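Local atomic coordinates of trichosurin (Trichosurus vulpecula, PDB entry 2RA6), a protein that probably binds and carries small molecules as a dimeric lipocalin of possum milk whey, holding 4-ethylphenol in the pocket of its barrel. Residues G63-R68 with L76-F81; W28-L33 with N49-I54. The protein carries 1 engineered substitution. All coordinates share one frame; numbering follows the deposited sequence.

Contact 1: G63-R68 with L76-F81; sequences GFFLTR and LYLTAF. With ETY (4-ethylphenol), chain P.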
ATOM      1  N   GLY B  63     -14.679  10.111  -9.176  1.00 16.93           N
ATOM      2  CA  GLY B  63     -13.873  11.309  -9.227  1.00 16.02           C
ATOM      3  C   GLY B  63     -13.818  11.972 -10.586  1.00 16.10           C
ATOM      4  O   GLY B  63     -13.793  11.309 -11.624  1.00 16.06           O
ATOM      5  N   PHE B  64     -13.827  13.298 -10.569  1.00 14.90           N
ATOM      6  CA  PHE B  64     -13.733  14.091 -11.778  1.00 14.28           C
ATOM      7  C   PHE B  64     -12.454  14.908 -11.627  1.00 13.83           C
ATOM      8  O   PHE B  64     -12.324  15.702 -10.695  1.00 13.99           O
ATOM      9  CB  PHE B  64     -14.967  14.999 -11.924  1.00 13.84           C
ATOM     10  CG  PHE B  64     -14.797  16.114 -12.918  1.00 16.06           C
ATOM     11  CD1 PHE B  64     -14.258  15.877 -14.181  1.00 15.91           C
ATOM     12  CD2 PHE B  64     -15.177  17.411 -12.586  1.00 14.99           C
ATOM     13  CE1 PHE B  64     -14.096  16.919 -15.095  1.00 17.59           C
ATOM     14  CE2 PHE B  64     -15.022  18.459 -13.491  1.00 14.79           C
ATOM     15  CZ  PHE B  64     -14.478  18.215 -14.750  1.00 16.35           C
ATOM     16  N   PHE B  65     -11.511  14.670 -12.535  1.00 14.38           N
ATOM     17  CA  PHE B  65     -10.214  15.342 -12.549  1.00 14.83           C
ATOM     18  C   PHE B  65      -9.998  16.069 -13.872  1.00 15.51           C
ATOM     19  O   PHE B  65     -10.729  15.857 -14.843  1.00 16.13           O
ATOM     20  CB  PHE B  65      -9.056  14.328 -12.443  1.00 14.45           C
ATOM     21  CG  PHE B  65      -9.109  13.414 -11.247  1.00 13.90           C
ATOM     22  CD1 PHE B  65      -9.974  12.321 -11.214  1.00 15.31           C
ATOM     23  CD2 PHE B  65      -8.237  13.608 -10.177  1.00 14.73           C
ATOM     24  CE1 PHE B  65      -9.962  11.435 -10.133  1.00 16.60           C
ATOM     25  CE2 PHE B  65      -8.222  12.731  -9.099  1.00 15.51           C
ATOM     26  CZ  PHE B  65      -9.085  11.641  -9.078  1.00 17.38           C
ATOM     27  N   LEU B  66      -8.971  16.911 -13.900  1.00 16.69           N
ATOM     28  CA  LEU B  66      -8.567  17.608 -15.110  1.00 16.52           C
ATOM     29  C   LEU B  66      -7.122  17.189 -15.322  1.00 17.35           C
ATOM     30  O   LEU B  66      -6.383  16.996 -14.357  1.00 17.33           O
ATOM     31  CB  LEU B  66      -8.643  19.124 -14.944  1.00 18.14           C
ATOM     32  CG  LEU B  66     -10.057  19.696 -14.904  1.00 20.72           C
ATOM     33  CD1 LEU B  66      -9.976  21.199 -14.683  1.00 21.99           C
ATOM     34  CD2 LEU B  66     -10.786  19.386 -16.199  1.00 21.87           C
ATOM     35  N   THR B  67      -6.736  17.019 -16.579  1.00 19.53           N
ATOM     36  CA  THR B  67      -5.376  16.635 -16.923  1.00 22.60           C
ATOM     37  C   THR B  67      -4.947  17.577 -18.035  1.00 23.28           C
ATOM     38  O   THR B  67      -5.767  17.957 -18.872  1.00 22.58           O
ATOM     39  CB  THR B  67      -5.298  15.200 -17.481  1.00 24.47           C
ATOM     40  OG1 THR B  67      -6.033  14.305 -16.638  1.00 27.74           O
ATOM     41  CG2 THR B  67      -3.845  14.753 -17.554  1.00 27.81           C
ATOM     42  N   ARG B  68      -3.672  17.953 -18.045  1.00 24.74           N
ATOM     43  CA  ARG B  68      -3.156  18.850 -19.074  1.00 28.95           C
ATOM     44  C   ARG B  68      -2.627  18.044 -20.254  1.00 30.30           C
ATOM     45  O   ARG B  68      -1.744  17.201 -20.096  1.00 30.56           O
ATOM     46  CB  ARG B  68      -2.029  19.723 -18.512  1.00 29.98           C
ATOM     47  CG  ARG B  68      -1.447  20.710 -19.517  1.00 34.25           C
ATOM     48  CD  ARG B  68      -0.218  21.422 -18.964  1.00 36.05           C
ATOM     49  NE  ARG B  68       0.386  22.306 -19.957  1.00 39.59           N
ATOM     50  CZ  ARG B  68       1.483  23.031 -19.753  1.00 40.34           C
ATOM     51  NH1 ARG B  68       2.108  22.982 -18.584  1.00 41.75           N
ATOM     52  NH2 ARG B  68       1.954  23.807 -20.721  1.00 41.08           N
ATOM     53  N   LEU B  76     -11.221  14.039 -16.938  1.00 18.99           N
ATOM     54  CA  LEU B  76     -10.844  12.663 -16.651  1.00 18.95           C
ATOM     55  C   LEU B  76     -11.783  12.161 -15.568  1.00 19.11           C
ATOM     56  O   LEU B  76     -11.779  12.673 -14.447  1.00 20.18           O
ATOM     57  CB  LEU B  76      -9.394  12.593 -16.157  1.00 19.08           C
ATOM     58  CG  LEU B  76      -8.884  11.223 -15.693  1.00 20.75           C
ATOM     59  CD1 LEU B  76      -8.875  10.256 -16.866  1.00 20.94           C
ATOM     60  CD2 LEU B  76      -7.485  11.358 -15.106  1.00 20.62           C
ATOM     61  N   TYR B  77     -12.600  11.171 -15.909  1.00 16.22           N
ATOM     62  CA  TYR B  77     -13.548  10.601 -14.959  1.00 16.64           C
ATOM     63  C   TYR B  77     -13.110   9.204 -14.570  1.00 18.34           C
ATOM     64  O   TYR B  77     -12.878   8.355 -15.427  1.00 18.58           O
ATOM     65  CB  TYR B  77     -14.952  10.547 -15.567  1.00 16.77           C
ATOM     66  CG  TYR B  77     -15.537  11.907 -15.869  1.00 17.62           C
ATOM     67  CD1 TYR B  77     -15.280  12.547 -17.082  1.00 16.84           C
ATOM     68  CD2 TYR B  77     -16.323  12.568 -14.929  1.00 17.66           C
ATOM     69  CE1 TYR B  77     -15.798  13.816 -17.355  1.00 17.34           C
ATOM     70  CE2 TYR B  77     -16.844  13.832 -15.187  1.00 17.20           C
ATOM     71  CZ  TYR B  77     -16.577  14.448 -16.395  1.00 17.98           C
ATOM     72  OH  TYR B  77     -17.090  15.699 -16.648  1.00 18.33           O
ATOM     73  N   LEU B  78     -12.993   8.965 -13.271  1.00 18.49           N
ATOM     74  CA  LEU B  78     -12.577   7.658 -12.791  1.00 19.78           C
ATOM     75  C   LEU B  78     -13.446   7.234 -11.628  1.00 20.52           C
ATOM     76  O   LEU B  78     -14.023   8.072 -10.939  1.00 23.79           O
ATOM     77  CB  LEU B  78     -11.122   7.703 -12.337  1.00 20.05           C
ATOM     78  CG  LEU B  78     -10.092   7.995 -13.429  1.00 17.80           C
ATOM     79  CD1 LEU B  78      -8.770   8.357 -12.788  1.00 20.44           C
ATOM     80  CD2 LEU B  78      -9.954   6.785 -14.345  1.00 18.76           C
ATOM     81  N   THR B  79     -13.544   5.931 -11.417  1.00 19.52           N
ATOM     82  CA  THR B  79     -14.324   5.415 -10.311  1.00 20.05           C
ATOM     83  C   THR B  79     -13.466   4.455  -9.499  1.00 19.40           C
ATOM     84  O   THR B  79     -12.876   3.517 -10.045  1.00 20.70           O
ATOM     85  CB  THR B  79     -15.584   4.666 -10.792  1.00 21.59           C
ATOM     86  OG1 THR B  79     -16.476   5.589 -11.433  1.00 23.59           O
ATOM     87  CG2 THR B  79     -16.296   4.017  -9.613  1.00 22.14           C
ATOM     88  N   ALA B  80     -13.377   4.723  -8.202  1.00 19.11           N
ATOM     89  CA  ALA B  80     -12.633   3.871  -7.278  1.00 19.17           C
ATOM     90  C   ALA B  80     -13.705   3.055  -6.576  1.00 19.48           C
ATOM     91  O   ALA B  80     -14.543   3.601  -5.854  1.00 19.11           O
ATOM     92  CB  ALA B  80     -11.863   4.716  -6.273  1.00 20.42           C
ATOM     93  N   PHE B  81     -13.692   1.749  -6.800  1.00 18.57           N
ATOM     94  CA  PHE B  81     -14.700   0.876  -6.204  1.00 21.46           C
ATOM     95  C   PHE B  81     -14.358   0.434  -4.790  1.00 21.69           C
ATOM     96  O   PHE B  81     -13.201   0.164  -4.472  1.00 20.83           O
ATOM     97  CB  PHE B  81     -14.921  -0.345  -7.097  1.00 21.55           C
ATOM     98  CG  PHE B  81     -15.416   0.002  -8.471  1.00 22.55           C
ATOM     99  CD1 PHE B  81     -14.530   0.391  -9.471  1.00 22.73           C
ATOM    100  CD2 PHE B  81     -16.775  -0.033  -8.755  1.00 23.02           C
ATOM    101  CE1 PHE B  81     -14.993   0.741 -10.739  1.00 24.48           C
ATOM    102  CE2 PHE B  81     -17.248   0.314 -10.016  1.00 24.36           C
ATOM    103  CZ  PHE B  81     -16.355   0.703 -11.012  1.00 24.25           C
TER
HETATM  104  C8  ETY P 601      -7.903  10.560  -5.681  1.00 32.12           C
HETATM  105  C7  ETY P 601      -8.789   9.421  -5.167  1.00 31.09           C
HETATM  106  CG  ETY P 601      -9.855   8.995  -6.139  1.00 30.80           C
HETATM  107  C3  ETY P 601      -9.545   8.159  -7.244  1.00 30.20           C
HETATM  108  C2  ETY P 601     -10.545   7.758  -8.156  1.00 31.66           C
HETATM  109  C5  ETY P 601     -11.206   9.423  -5.971  1.00 31.30           C
HETATM  110  C6  ETY P 601     -12.213   9.027  -6.880  1.00 31.77           C
HETATM  111  C1  ETY P 601     -11.873   8.193  -7.970  1.00 32.35           C
HETATM  112  O1  ETY P 601     -12.844   7.802  -8.852  1.00 34.61           O

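Contact 2: W28-L33 with N49-I54; sequences WHTVVL and NFIQNI. With ZN (zinc ion), chain K; IPA (isopropyl alcohol), chain R.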
ATOM      1  N   TRP B  28     -13.254  19.553  -4.266  1.00 14.28           N
ATOM      2  CA  TRP B  28     -11.868  19.350  -3.832  1.00 13.23           C
ATOM      3  C   TRP B  28     -10.862  19.973  -4.792  1.00 11.74           C
ATOM      4  O   TRP B  28     -11.175  20.246  -5.949  1.00 12.21           O
ATOM      5  CB  TRP B  28     -11.541  17.859  -3.707  1.00 13.08           C
ATOM      6  CG  TRP B  28     -12.279  17.164  -2.622  1.00 13.59           C
ATOM      7  CD1 TRP B  28     -13.349  16.323  -2.762  1.00 15.25           C
ATOM      8  CD2 TRP B  28     -12.017  17.250  -1.219  1.00 14.61           C
ATOM      9  NE1 TRP B  28     -13.765  15.877  -1.533  1.00 17.32           N
ATOM     10  CE2 TRP B  28     -12.968  16.431  -0.567  1.00 16.04           C
ATOM     11  CE3 TRP B  28     -11.071  17.939  -0.446  1.00 15.24           C
ATOM     12  CZ2 TRP B  28     -13.002  16.283   0.826  1.00 16.49           C
ATOM     13  CZ3 TRP B  28     -11.106  17.790   0.942  1.00 15.26           C
ATOM     14  CH2 TRP B  28     -12.068  16.968   1.561  1.00 15.83           C
ATOM     15  N   HIS B  29      -9.649  20.190  -4.284  1.00 11.40           N
ATOM     16  CA  HIS B  29      -8.529  20.735  -5.051  1.00 10.79           C
ATOM     17  C   HIS B  29      -7.285  19.912  -4.732  1.00 10.21           C
ATOM     18  O   HIS B  29      -7.066  19.529  -3.581  1.00 12.14           O
ATOM     19  CB  HIS B  29      -8.212  22.173  -4.632  1.00 12.28           C
ATOM     20  CG  HIS B  29      -9.233  23.176  -5.050  1.00 12.23           C
ATOM     21  ND1 HIS B  29      -9.095  23.947  -6.183  1.00 16.12           N
ATOM     22  CD2 HIS B  29     -10.410  23.537  -4.486  1.00 14.39           C
ATOM     23  CE1 HIS B  29     -10.145  24.741  -6.301  1.00 14.10           C
ATOM     24  NE2 HIS B  29     -10.956  24.507  -5.285  1.00 10.98           N
ATOM     25  N   THR B  30      -6.458  19.651  -5.739  1.00 10.95           N
ATOM     26  CA  THR B  30      -5.219  18.930  -5.476  1.00 11.15           C
ATOM     27  C   THR B  30      -4.236  19.993  -4.987  1.00 10.75           C
ATOM     28  O   THR B  30      -4.019  21.001  -5.656  1.00 12.73           O
ATOM     29  CB  THR B  30      -4.684  18.258  -6.746  1.00 12.26           C
ATOM     30  OG1 THR B  30      -5.576  17.207  -7.138  1.00 12.37           O
ATOM     31  CG2 THR B  30      -3.294  17.674  -6.498  1.00 12.94           C
ATOM     32  N   VAL B  31      -3.646  19.762  -3.818  1.00 11.03           N
ATOM     33  CA  VAL B  31      -2.719  20.716  -3.225  1.00 12.24           C
ATOM     34  C   VAL B  31      -1.274  20.220  -3.259  1.00 11.17           C
ATOM     35  O   VAL B  31      -0.360  20.987  -3.557  1.00 12.21           O
ATOM     36  CB  VAL B  31      -3.143  21.023  -1.779  1.00 11.63           C
ATOM     37  CG1 VAL B  31      -2.192  22.033  -1.151  1.00 13.13           C
ATOM     38  CG2 VAL B  31      -4.574  21.573  -1.780  1.00 13.87           C
ATOM     39  N   VAL B  32      -1.076  18.938  -2.964  1.00 11.63           N
ATOM     40  CA  VAL B  32       0.263  18.356  -2.992  1.00 11.37           C
ATOM     41  C   VAL B  32       0.223  16.962  -3.604  1.00 11.35           C
ATOM     42  O   VAL B  32      -0.708  16.197  -3.375  1.00 12.11           O
ATOM     43  CB  VAL B  32       0.878  18.248  -1.572  1.00 12.84           C
ATOM     44  CG1 VAL B  32       2.360  17.843  -1.676  1.00 13.50           C
ATOM     45  CG2 VAL B  32       0.762  19.584  -0.844  1.00 13.84           C
ATOM     46  N   LEU B  33       1.231  16.659  -4.416  1.00 11.35           N
ATOM     47  CA  LEU B  33       1.374  15.357  -5.048  1.00 11.74           C
ATOM     48  C   LEU B  33       2.761  14.876  -4.638  1.00 11.90           C
ATOM     49  O   LEU B  33       3.687  15.678  -4.497  1.00 14.13           O
ATOM     50  CB  LEU B  33       1.317  15.484  -6.574  1.00 13.15           C
ATOM     51  CG  LEU B  33      -0.014  15.865  -7.227  1.00 14.56           C
ATOM     52  CD1 LEU B  33       0.190  16.085  -8.724  1.00 17.11           C
ATOM     53  CD2 LEU B  33      -1.040  14.773  -6.982  1.00 15.96           C
ATOM     54  N   ASN B  49      -2.884  14.662 -12.233  1.00 15.54           N
ATOM     55  CA  ASN B  49      -4.283  14.977 -12.467  1.00 15.28           C
ATOM     56  C   ASN B  49      -4.740  15.839 -11.306  1.00 15.06           C
ATOM     57  O   ASN B  49      -4.309  15.650 -10.169  1.00 17.38           O
ATOM     58  CB  ASN B  49      -5.113  13.695 -12.546  1.00 16.15           C
ATOM     59  CG  ASN B  49      -4.578  12.726 -13.582  1.00 16.85           C
ATOM     60  OD1 ASN B  49      -4.397  13.085 -14.748  1.00 19.68           O
ATOM     61  ND2 ASN B  49      -4.322  11.493 -13.160  1.00 20.30           N
ATOM     62  N   PHE B  50      -5.609  16.793 -11.607  1.00 14.75           N
ATOM     63  CA  PHE B  50      -6.098  17.729 -10.610  1.00 13.92           C
ATOM     64  C   PHE B  50      -7.561  17.467 -10.304  1.00 12.99           C
ATOM     65  O   PHE B  50      -8.428  17.677 -11.151  1.00 12.13           O
ATOM     66  CB  PHE B  50      -5.905  19.139 -11.149  1.00 14.31           C
ATOM     67  CG  PHE B  50      -4.548  19.363 -11.743  1.00 16.89           C
ATOM     68  CD1 PHE B  50      -3.428  19.446 -10.927  1.00 19.62           C
ATOM     69  CD2 PHE B  50      -4.385  19.450 -13.120  1.00 19.73           C
ATOM     70  CE1 PHE B  50      -2.155  19.614 -11.473  1.00 20.01           C
ATOM     71  CE2 PHE B  50      -3.119  19.618 -13.682  1.00 20.33           C
ATOM     72  CZ  PHE B  50      -2.004  19.699 -12.855  1.00 19.12           C
ATOM     73  N   ILE B  51      -7.831  17.011  -9.088  1.00 11.79           N
ATOM     74  CA  ILE B  51      -9.197  16.700  -8.689  1.00 10.95           C
ATOM     75  C   ILE B  51     -10.080  17.945  -8.705  1.00 12.11           C
ATOM     76  O   ILE B  51      -9.625  19.050  -8.407  1.00 12.87           O
ATOM     77  CB  ILE B  51      -9.226  16.051  -7.279  1.00 12.60           C
ATOM     78  CG1 ILE B  51     -10.628  15.531  -6.959  1.00 13.48           C
ATOM     79  CG2 ILE B  51      -8.807  17.053  -6.219  1.00 11.76           C
ATOM     80  CD1 ILE B  51     -11.056  14.343  -7.799  1.00 16.47           C
ATOM     81  N   GLN B  52     -11.341  17.754  -9.089  1.00 12.66           N
ATOM     82  CA  GLN B  52     -12.313  18.843  -9.125  1.00 12.67           C
ATOM     83  C   GLN B  52     -13.443  18.488  -8.163  1.00 13.23           C
ATOM     84  O   GLN B  52     -13.942  19.344  -7.430  1.00 14.63           O
ATOM     85  CB  GLN B  52     -12.871  19.026 -10.543  1.00 12.41           C
ATOM     86  CG  GLN B  52     -11.813  19.263 -11.633  1.00 13.12           C
ATOM     87  CD  GLN B  52     -10.994  20.527 -11.414  1.00 14.97           C
ATOM     88  OE1 GLN B  52     -11.534  21.634 -11.350  1.00 13.75           O
ATOM     89  NE2 GLN B  52      -9.680  20.367 -11.307  1.00 15.34           N
ATOM     90  N   ASN B  53     -13.851  17.225  -8.164  1.00 15.31           N
ATOM     91  CA  ASN B  53     -14.903  16.793  -7.265  1.00 16.67           C
ATOM     92  C   ASN B  53     -14.988  15.285  -7.119  1.00 17.21           C
ATOM     93  O   ASN B  53     -14.521  14.531  -7.973  1.00 16.64           O
ATOM     94  CB  ASN B  53     -16.257  17.352  -7.714  1.00 24.50           C
ATOM     95  CG  ASN B  53     -16.549  17.078  -9.164  1.00 27.02           C
ATOM     96  OD1 ASN B  53     -16.685  15.928  -9.580  1.00 32.86           O
ATOM     97  ND2 ASN B  53     -16.646  18.142  -9.952  1.00 32.34           N
ATOM     98  N   ILE B  54     -15.561  14.855  -6.004  1.00 16.45           N
ATOM     99  CA  ILE B  54     -15.736  13.441  -5.726  1.00 17.58           C
ATOM    100  C   ILE B  54     -17.182  13.236  -5.321  1.00 19.44           C
ATOM    101  O   ILE B  54     -17.702  13.947  -4.459  1.00 21.00           O
ATOM    102  CB  ILE B  54     -14.828  12.968  -4.574  1.00 17.70           C
ATOM    103  CG1 ILE B  54     -13.357  13.118  -4.974  1.00 18.92           C
ATOM    104  CG2 ILE B  54     -15.139  11.518  -4.231  1.00 19.97           C
ATOM    105  CD1 ILE B  54     -12.376  12.771  -3.852  1.00 19.41           C
TER
HETATM  106 ZN    ZN K 801     -12.622  25.566  -5.011  1.00 17.55          ZN
HETATM  107  C1  IPA R 706      -5.583   9.080 -11.184  1.00 35.69           C
HETATM  108  C2  IPA R 706      -4.962   9.873 -10.091  1.00 34.96           C
HETATM  109  C3  IPA R 706      -6.208   9.800  -9.273  1.00 35.80           C
HETATM  110  O2  IPA R 706      -4.574  11.210 -10.467  1.00 34.09           O
HETATM  111  O   HOH W   1      -7.214  20.329  -8.357  1.00 14.36           O
HETATM  112  O   HOH W   2      -4.889  14.638  -7.708  1.00 17.32           O

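Contact 1: G63-R68 with L76-F81
F64 turns CG anti to its backbone N (chi1 164°), while Y77 turns CG anti to its carbonyl carbon (chi1 -64°). These torsions set each CG on the same face of the hairpin, where the two rings lie side by side. Their planes are 15° apart, but the rings are slid and barely overlap. CD1 of F64 sits over one face of the Y77 ring, toward the rim, 3.4 Å from CE2 of Y77. An alanine at F64 would keep CB but remove the ring, and would probably open a gap beside Y77 and leave its ring freer to turn.

The backbones are antiparallel. F65 N gives a nearly straight bond to L76 O at 2.8 Å, and L78 N bonds to G63 O at 3.0 Å. L76 CD2 rests 3.6 Å from T67 OG1, an oxygen hydrogen-bonded to N49 of strand 49-57.

G63, F65 and L78, on the face opposite F64 and Y77, line part of the ligand pocket. G63 N bonds to L78 O at 2.8 Å and also approaches O1 of 4-ethylphenol, whose place is less sure. A CB on G63 would run into ligand C6, so its absence makes room for the ring. The F65 ring meets ligand C8 at its edge.

In the lipocalin barrel, strand 49-57 flanks 60-69, where F64 touches Q52 and N53. Strand 88-92 flanks 72-82, where L78 packs on L91.

Contact 2: W28-L33 with N49-I54
T30 bonds to the opposite strand through its side chain: its hydroxyl OG1 accepts the backbone N-H of I51 at 3.0 Å. Two waters fill out the join. One accepts from T30 N and donates to I51 O, at 2.8 Å from T30 N. The other accepts from T30 OG1 and donates to N49 O. OG1 therefore accepts one bond and donates another. The torsion of T30 sets OG1 anti to the carbonyl carbon (chi1 -68°), pointing it at the other strand.

Across the two segments there is one direct backbone hydrogen bond, from W28 N to Q52 O at 3.2 Å. It is straight at the hydrogen, but the donor stands well above the carbonyl plane.

Apolar groups pack beside these bonds. The methyl CG2 of I51 meets W28 CB at 3.8 Å. It also lies against T30 OG1 at 3.4 Å, and the T30 and I51 side chains cross at about a right angle. Farther along, I54 CD1 meets W28 CD1 at 3.8 Å. W28 also makes a cation-pi contact with R131, consistent with the tryptophan-arginine pair of the lipocalin family.

The CB of H29 points away from segment 49-54. Its NE2 binds zinc at 2.0 Å, and H27 is a second ligand of the same ion. Classic beta bulges lie in both segments: V31 and V32 face L128, and Q52 and N53 face F64. Q52 folds back, with NE2 bonded to F50 O.

This is where the first strand meets the second and the barrel closes. The chemistry implies a seam held by a hydroxyl, two waters and buried apolar side chains rather than by a regular run of backbone bonds.

Contact 2 is buried near the centre of the chain, while contact 1 is only partly buried. Their centres are 10 Å apart. They touch because strands 49-57 and 60-69 are neighbours in the sheet. F64 O lies 2.8 Å from Q52 N, and T67 OG1 lies 2.8 Å from N49 OD1, both probable hydrogen bonds. Contact 1 is a regular hairpin pairing, with aromatic packing on one face and the ligand pocket on the other. Contact 2 joins strands farther apart in the chain and relies on waters and a hydroxyl. Contact 1 supplies five pocket residues. The I54 side chain of contact 2 also comes within about 4 Å of 4-ethylphenol at the nearest atoms, while H29 binds zinc.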